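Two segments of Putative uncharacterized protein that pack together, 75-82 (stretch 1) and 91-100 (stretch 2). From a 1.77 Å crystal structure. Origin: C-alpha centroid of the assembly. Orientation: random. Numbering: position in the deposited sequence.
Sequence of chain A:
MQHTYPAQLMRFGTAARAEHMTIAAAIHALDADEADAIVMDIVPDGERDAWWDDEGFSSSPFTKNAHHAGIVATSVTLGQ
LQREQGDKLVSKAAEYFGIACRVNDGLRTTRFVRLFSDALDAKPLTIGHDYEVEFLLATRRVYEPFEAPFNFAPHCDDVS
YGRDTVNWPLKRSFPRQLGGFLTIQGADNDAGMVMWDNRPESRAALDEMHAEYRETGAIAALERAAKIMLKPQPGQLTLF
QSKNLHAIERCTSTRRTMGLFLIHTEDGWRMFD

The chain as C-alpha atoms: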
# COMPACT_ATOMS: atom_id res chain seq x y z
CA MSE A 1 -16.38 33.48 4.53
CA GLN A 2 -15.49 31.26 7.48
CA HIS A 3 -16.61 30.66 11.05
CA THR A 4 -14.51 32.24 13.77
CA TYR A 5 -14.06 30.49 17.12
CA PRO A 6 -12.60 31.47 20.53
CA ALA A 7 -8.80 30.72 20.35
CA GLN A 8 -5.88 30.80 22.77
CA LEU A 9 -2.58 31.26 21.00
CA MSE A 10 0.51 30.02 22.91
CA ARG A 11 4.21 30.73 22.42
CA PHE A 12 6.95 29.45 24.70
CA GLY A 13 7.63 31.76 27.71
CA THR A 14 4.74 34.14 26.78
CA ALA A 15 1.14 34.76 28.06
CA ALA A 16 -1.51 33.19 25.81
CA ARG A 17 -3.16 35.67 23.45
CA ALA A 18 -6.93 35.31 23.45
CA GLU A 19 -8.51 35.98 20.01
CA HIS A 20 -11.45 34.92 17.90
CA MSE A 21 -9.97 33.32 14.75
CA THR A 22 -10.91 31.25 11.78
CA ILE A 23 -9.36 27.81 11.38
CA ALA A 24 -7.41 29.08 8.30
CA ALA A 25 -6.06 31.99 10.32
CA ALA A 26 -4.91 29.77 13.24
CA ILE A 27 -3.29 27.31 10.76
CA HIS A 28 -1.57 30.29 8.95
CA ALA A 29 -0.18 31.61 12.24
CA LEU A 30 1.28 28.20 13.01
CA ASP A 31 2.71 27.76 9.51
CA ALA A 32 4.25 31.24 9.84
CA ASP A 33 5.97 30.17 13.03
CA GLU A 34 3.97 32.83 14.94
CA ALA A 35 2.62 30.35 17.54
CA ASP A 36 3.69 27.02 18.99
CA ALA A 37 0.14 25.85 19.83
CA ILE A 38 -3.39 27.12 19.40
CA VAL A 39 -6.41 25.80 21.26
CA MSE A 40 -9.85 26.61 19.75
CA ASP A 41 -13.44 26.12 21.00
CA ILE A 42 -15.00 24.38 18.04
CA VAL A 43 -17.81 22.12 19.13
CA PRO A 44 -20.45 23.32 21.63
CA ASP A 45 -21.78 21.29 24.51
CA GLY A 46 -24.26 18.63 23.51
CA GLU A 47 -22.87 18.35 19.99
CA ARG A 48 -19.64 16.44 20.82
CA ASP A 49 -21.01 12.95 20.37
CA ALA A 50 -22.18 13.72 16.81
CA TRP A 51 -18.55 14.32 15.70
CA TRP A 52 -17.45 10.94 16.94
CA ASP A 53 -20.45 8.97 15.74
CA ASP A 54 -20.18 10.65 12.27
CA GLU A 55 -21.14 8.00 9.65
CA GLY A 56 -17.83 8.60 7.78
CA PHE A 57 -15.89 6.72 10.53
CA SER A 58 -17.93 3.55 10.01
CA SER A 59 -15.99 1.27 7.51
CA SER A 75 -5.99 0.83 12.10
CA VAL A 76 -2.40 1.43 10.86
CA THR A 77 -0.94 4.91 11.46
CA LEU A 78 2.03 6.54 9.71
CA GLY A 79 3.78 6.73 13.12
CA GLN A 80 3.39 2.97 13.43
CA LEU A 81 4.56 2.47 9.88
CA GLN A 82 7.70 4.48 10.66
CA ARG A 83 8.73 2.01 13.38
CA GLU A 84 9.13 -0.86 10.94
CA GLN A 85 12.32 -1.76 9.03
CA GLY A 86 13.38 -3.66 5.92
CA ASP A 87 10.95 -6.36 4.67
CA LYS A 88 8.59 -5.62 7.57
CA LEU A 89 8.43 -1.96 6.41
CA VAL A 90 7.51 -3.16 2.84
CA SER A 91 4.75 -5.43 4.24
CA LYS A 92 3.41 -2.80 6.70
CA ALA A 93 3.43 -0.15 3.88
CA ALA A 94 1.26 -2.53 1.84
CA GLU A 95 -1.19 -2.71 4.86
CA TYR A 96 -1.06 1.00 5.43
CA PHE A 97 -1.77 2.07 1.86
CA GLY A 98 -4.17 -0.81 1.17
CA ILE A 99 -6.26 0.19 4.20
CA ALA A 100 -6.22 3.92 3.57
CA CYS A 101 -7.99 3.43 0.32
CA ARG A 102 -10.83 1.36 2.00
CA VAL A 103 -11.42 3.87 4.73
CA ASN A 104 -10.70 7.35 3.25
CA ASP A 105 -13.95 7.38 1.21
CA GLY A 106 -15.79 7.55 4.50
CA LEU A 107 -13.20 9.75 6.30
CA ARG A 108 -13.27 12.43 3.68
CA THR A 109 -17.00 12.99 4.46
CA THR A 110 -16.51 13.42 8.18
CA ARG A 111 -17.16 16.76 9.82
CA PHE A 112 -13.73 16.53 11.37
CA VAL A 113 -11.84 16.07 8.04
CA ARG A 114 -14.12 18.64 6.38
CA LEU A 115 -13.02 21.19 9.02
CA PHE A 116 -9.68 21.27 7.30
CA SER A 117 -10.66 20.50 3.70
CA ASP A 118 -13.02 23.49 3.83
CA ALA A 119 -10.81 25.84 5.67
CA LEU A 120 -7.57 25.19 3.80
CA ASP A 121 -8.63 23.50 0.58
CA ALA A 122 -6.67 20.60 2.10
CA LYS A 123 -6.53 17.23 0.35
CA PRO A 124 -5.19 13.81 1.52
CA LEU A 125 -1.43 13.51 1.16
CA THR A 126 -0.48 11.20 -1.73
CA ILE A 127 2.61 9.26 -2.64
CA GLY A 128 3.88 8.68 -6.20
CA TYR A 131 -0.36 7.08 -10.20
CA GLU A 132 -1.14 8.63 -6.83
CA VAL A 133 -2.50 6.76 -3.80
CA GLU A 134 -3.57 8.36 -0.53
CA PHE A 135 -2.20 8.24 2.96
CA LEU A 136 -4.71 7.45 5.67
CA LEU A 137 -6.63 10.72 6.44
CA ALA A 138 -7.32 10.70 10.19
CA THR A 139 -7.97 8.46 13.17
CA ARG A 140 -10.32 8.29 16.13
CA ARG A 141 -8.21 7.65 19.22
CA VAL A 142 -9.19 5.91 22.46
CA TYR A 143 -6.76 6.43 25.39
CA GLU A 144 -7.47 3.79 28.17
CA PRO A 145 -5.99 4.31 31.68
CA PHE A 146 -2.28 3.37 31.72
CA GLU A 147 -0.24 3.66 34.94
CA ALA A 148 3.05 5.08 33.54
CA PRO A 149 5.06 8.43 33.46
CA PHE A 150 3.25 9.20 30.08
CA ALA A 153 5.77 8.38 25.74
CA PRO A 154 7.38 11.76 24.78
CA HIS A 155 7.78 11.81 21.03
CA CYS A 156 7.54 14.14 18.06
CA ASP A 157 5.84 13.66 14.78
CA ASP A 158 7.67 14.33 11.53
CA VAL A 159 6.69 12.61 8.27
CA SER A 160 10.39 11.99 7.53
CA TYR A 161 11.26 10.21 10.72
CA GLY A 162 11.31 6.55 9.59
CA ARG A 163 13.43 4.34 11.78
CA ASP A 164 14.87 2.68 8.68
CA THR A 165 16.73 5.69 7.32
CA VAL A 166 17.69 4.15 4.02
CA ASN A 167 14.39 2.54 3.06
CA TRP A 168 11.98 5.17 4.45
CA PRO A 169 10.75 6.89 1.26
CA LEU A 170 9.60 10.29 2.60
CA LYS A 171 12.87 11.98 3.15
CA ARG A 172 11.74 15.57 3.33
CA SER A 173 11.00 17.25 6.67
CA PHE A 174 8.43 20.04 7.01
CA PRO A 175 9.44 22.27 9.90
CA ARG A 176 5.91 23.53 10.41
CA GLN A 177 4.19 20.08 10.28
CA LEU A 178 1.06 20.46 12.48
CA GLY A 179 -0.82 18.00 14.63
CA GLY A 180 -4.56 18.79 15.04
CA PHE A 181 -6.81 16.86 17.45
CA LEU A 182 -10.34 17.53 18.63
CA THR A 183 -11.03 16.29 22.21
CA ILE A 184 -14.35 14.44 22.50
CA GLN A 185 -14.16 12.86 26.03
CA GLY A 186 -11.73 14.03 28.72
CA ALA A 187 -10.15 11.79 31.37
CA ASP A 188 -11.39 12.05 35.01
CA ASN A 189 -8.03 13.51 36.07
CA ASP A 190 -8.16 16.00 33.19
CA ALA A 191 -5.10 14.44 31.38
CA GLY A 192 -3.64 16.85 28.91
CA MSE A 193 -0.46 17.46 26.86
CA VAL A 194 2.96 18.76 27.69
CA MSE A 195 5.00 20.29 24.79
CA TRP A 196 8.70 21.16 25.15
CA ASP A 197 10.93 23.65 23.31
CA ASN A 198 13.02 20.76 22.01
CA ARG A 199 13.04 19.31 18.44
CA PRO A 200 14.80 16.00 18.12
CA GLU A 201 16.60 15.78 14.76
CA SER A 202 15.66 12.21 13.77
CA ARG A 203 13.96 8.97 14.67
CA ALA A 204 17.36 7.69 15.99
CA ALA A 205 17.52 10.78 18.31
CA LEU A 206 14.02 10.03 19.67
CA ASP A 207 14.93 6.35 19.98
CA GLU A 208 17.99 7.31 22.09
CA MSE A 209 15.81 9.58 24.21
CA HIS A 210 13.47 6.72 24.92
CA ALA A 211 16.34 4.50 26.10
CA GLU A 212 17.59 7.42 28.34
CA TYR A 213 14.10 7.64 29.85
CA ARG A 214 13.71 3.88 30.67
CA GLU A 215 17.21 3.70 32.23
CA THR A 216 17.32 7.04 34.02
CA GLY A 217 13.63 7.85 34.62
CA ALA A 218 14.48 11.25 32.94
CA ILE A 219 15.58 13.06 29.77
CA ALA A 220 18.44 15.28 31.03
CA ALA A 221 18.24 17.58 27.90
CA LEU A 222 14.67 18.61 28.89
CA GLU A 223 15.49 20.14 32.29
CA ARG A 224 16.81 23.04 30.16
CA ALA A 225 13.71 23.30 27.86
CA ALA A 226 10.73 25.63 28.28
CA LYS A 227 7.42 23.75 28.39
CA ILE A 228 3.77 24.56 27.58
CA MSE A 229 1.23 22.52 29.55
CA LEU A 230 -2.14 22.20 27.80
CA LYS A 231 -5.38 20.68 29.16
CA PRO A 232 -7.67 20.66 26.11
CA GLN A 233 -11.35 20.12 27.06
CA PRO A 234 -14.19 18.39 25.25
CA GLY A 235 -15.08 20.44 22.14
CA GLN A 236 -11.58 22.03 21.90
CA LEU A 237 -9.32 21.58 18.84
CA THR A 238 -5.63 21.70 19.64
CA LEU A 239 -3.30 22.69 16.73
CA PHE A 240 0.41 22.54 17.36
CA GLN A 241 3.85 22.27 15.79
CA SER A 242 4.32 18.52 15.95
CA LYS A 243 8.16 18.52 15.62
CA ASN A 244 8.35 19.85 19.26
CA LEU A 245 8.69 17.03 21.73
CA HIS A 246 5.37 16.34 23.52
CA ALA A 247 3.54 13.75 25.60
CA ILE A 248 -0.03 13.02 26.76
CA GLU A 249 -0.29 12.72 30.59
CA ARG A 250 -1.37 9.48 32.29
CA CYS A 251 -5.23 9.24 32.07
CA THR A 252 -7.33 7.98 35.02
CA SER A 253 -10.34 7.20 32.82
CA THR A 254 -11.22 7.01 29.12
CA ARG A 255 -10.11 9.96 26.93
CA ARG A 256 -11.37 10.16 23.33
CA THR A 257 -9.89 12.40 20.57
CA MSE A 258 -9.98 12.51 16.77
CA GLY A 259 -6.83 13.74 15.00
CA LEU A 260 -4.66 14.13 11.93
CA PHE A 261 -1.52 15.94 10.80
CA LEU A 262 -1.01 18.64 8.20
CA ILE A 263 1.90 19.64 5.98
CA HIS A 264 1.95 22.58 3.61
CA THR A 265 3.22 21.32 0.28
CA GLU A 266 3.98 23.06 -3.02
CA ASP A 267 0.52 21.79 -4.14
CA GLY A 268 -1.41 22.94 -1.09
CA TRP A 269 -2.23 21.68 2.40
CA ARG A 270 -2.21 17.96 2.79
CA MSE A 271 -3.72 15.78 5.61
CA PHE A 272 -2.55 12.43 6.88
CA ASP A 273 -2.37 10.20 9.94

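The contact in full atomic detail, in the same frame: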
# COMPACT_ATOMS: atom_id res chain seq x y z
N SER A 75 -6.21 -0.30 13.02
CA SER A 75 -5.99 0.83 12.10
C SER A 75 -4.48 1.17 12.08
O SER A 75 -3.86 1.35 13.13
CB SER A 75 -6.87 2.03 12.51
OG SER A 75 -6.64 3.20 11.72
N VAL A 76 -3.86 1.20 10.90
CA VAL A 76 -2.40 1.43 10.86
C VAL A 76 -2.10 2.92 10.67
O VAL A 76 -2.54 3.53 9.71
CB VAL A 76 -1.66 0.56 9.77
CG1 VAL A 76 -0.15 0.76 9.87
CG2 VAL A 76 -2.06 -0.92 9.92
N THR A 77 -1.30 3.49 11.57
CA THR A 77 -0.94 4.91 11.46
C THR A 77 0.45 5.06 10.83
O THR A 77 1.20 4.11 10.79
CB THR A 77 -0.95 5.63 12.81
OG1 THR A 77 0.09 5.09 13.62
CG2 THR A 77 -2.33 5.48 13.49
N LEU A 78 0.73 6.26 10.29
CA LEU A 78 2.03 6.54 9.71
C LEU A 78 3.10 6.42 10.80
O LEU A 78 4.16 5.98 10.56
CB LEU A 78 2.06 7.99 9.18
CG LEU A 78 3.31 8.25 8.34
CD1 LEU A 78 3.26 7.45 7.07
CD2 LEU A 78 3.47 9.70 7.97
N GLY A 79 2.79 6.81 12.06
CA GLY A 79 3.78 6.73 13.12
C GLY A 79 4.12 5.29 13.39
O GLY A 79 5.28 4.97 13.65
N GLN A 80 3.12 4.41 13.29
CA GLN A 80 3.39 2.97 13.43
C GLN A 80 4.17 2.41 12.23
O GLN A 80 5.10 1.58 12.37
CB GLN A 80 2.11 2.16 13.59
CG GLN A 80 1.30 2.42 14.87
CD GLN A 80 -0.20 2.04 14.75
OE1 GLN A 80 -0.63 1.33 13.82
NE2 GLN A 80 -0.99 2.49 15.71
N LEU A 81 3.84 2.91 11.06
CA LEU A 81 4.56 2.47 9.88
C LEU A 81 6.03 2.83 9.98
O LEU A 81 6.89 2.07 9.55
CB LEU A 81 3.92 3.02 8.60
CG LEU A 81 4.56 2.71 7.23
CD1 LEU A 81 4.65 1.19 7.01
CD2 LEU A 81 3.81 3.38 6.12
N GLN A 82 6.33 4.02 10.52
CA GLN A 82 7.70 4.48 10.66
C GLN A 82 8.54 3.61 11.58
O GLN A 82 9.75 3.67 11.44
CB GLN A 82 7.73 5.90 11.26
CG GLN A 82 7.37 6.95 10.25
CD GLN A 82 7.35 8.37 10.86
OE1 GLN A 82 7.11 8.55 12.02
NE2 GLN A 82 7.53 9.38 9.99
N SER A 91 6.02 -4.74 4.00
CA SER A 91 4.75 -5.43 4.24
C SER A 91 3.81 -4.50 5.00
O SER A 91 2.62 -4.43 4.68
CB SER A 91 4.87 -6.79 4.96
OG SER A 91 5.54 -6.61 6.16
N LYS A 92 4.31 -3.77 6.00
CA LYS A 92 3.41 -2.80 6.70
C LYS A 92 2.98 -1.66 5.80
O LYS A 92 1.86 -1.17 5.98
CB LYS A 92 4.03 -2.25 7.99
CG LYS A 92 3.05 -1.69 9.00
CD LYS A 92 2.12 -2.80 9.47
CE LYS A 92 1.49 -2.59 10.84
NZ LYS A 92 2.33 -3.09 11.96
N ALA A 93 3.86 -1.22 4.86
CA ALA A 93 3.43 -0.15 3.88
C ALA A 93 2.29 -0.70 3.04
O ALA A 93 1.35 0.03 2.72
CB ALA A 93 4.60 0.28 2.96
N ALA A 94 2.35 -1.99 2.66
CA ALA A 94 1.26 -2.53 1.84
C ALA A 94 -0.03 -2.43 2.69
O ALA A 94 -1.07 -2.07 2.14
CB ALA A 94 1.49 -4.03 1.54
N GLU A 95 0.01 -2.81 3.97
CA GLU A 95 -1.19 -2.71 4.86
C GLU A 95 -1.66 -1.28 5.00
O GLU A 95 -2.86 -0.96 4.81
CB GLU A 95 -0.97 -3.29 6.29
CG GLU A 95 -0.80 -4.79 6.38
CD GLU A 95 -0.57 -5.13 7.87
OE1 GLU A 95 -1.46 -4.83 8.72
OE2 GLU A 95 0.52 -5.60 8.18
N TYR A 96 -0.71 -0.39 5.21
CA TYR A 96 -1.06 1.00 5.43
C TYR A 96 -1.78 1.59 4.22
O TYR A 96 -2.89 2.17 4.37
CB TYR A 96 0.18 1.82 5.76
CG TYR A 96 -0.14 3.29 6.00
CD1 TYR A 96 -0.58 3.77 7.23
CD2 TYR A 96 0.05 4.21 4.97
CE1 TYR A 96 -0.85 5.15 7.40
CE2 TYR A 96 -0.21 5.58 5.14
CZ TYR A 96 -0.66 6.03 6.34
OH TYR A 96 -0.91 7.38 6.49
N PHE A 97 -1.19 1.44 3.07
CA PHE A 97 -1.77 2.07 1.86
C PHE A 97 -2.97 1.32 1.34
O PHE A 97 -3.88 1.96 0.83
CB PHE A 97 -0.70 2.27 0.79
CG PHE A 97 0.21 3.40 1.18
CD1 PHE A 97 -0.21 4.73 1.08
CD2 PHE A 97 1.46 3.11 1.72
CE1 PHE A 97 0.64 5.77 1.51
CE2 PHE A 97 2.31 4.12 2.17
CZ PHE A 97 1.88 5.45 2.02
N GLY A 98 -3.00 0.02 1.58
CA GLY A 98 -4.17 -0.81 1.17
C GLY A 98 -5.38 -0.42 2.02
O GLY A 98 -6.53 -0.28 1.53
N ILE A 99 -5.15 -0.18 3.28
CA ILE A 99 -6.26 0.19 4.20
C ILE A 99 -6.75 1.59 3.90
O ILE A 99 -7.96 1.84 3.87
CB ILE A 99 -5.84 0.09 5.68
CG1 ILE A 99 -5.74 -1.40 6.06
CG2 ILE A 99 -6.86 0.70 6.64
CD1 ILE A 99 -5.10 -1.57 7.41
N ALA A 100 -5.83 2.51 3.64
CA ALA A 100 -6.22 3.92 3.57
C ALA A 100 -7.29 4.07 2.47
O ALA A 100 -8.24 4.84 2.55
CB ALA A 100 -5.04 4.77 3.19

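The two stretches meet through apolar packing, and no hydrogen bond passes between them. Stretch 2 is helical throughout. Stretch 1 enters as a loop and turns into a helix at Leu78. The two helices run nearly antiparallel, at 169°, and their axes approach to 10.0 Å. Together the stretches bury 463 Å² between them. Val76, Tyr96 and Leu81 cover the most surface.

Val76 lies in the loop just before the helix. Its CA-to-CB bond points toward stretch 2, and its CA is 5.6 Å from the CA of Tyr96. Both methyls of Val76 lie near CE of Lys92, CG1 at 3.9 Å and CG2 at 4.0 Å. CG1 of Val76 also lies 4.0 Å from CD1 of Tyr96, and CG2 of Val76 lies 4.0 Å from CD1 of Ile99. The short branched side chain suits this place: its two methyls touch Lys92, Glu95, Tyr96 and Ile99.

Tyr96 also points toward its partner, with chi1 in the t well. This lays the ring along the start of the stretch 1 helix. The carbonyl O of Val76 sits at the ring edge, near its plane, 3.2 Å from CD1 of Tyr96. Further along, CE1 of Tyr96 comes within 3.5 Å of N of Leu78. CD1 of Leu78 is 4.2 Å from CZ of Tyr96. The ring packs against both the loop at Val76 and the helix residues Leu78 and Leu81, while its hydroxyl is hydrogen-bonded elsewhere in the structure.

Leu81 starts sideways, but its end comes nearer to stretch 2. It is a knob in a hole formed by Lys92, Ala93, Tyr96 and Phe97. CD1 of Leu81 lies 3.3 Å from N of Ala93 and 4.2 Å from CB of Ala93. Ala93 is small and buried, and the leucine methyl packs beside its backbone N and its CB. CD2 of Leu81 is 4.0 Å from CG of Tyr96 and 4.3 Å from CE2 of Phe97. Lys92 contributes the aliphatic part of its chain, with its CB 3.6 Å from CD1 of Leu81. It remains partly exposed.

The turn into the stretch 1 helix is fixed locally. Thr77 is the N-cap, and its OG1 accepts from N of Gln80 at 3.1 Å. In return, N of Thr77 donates to OE1 of Gln80 at 3.2 Å. The CA-to-CB bond of Thr77 points away from stretch 2. These paired bonds brace the backbone between Val76 and Leu81, the two residues that do most of the packing from this side.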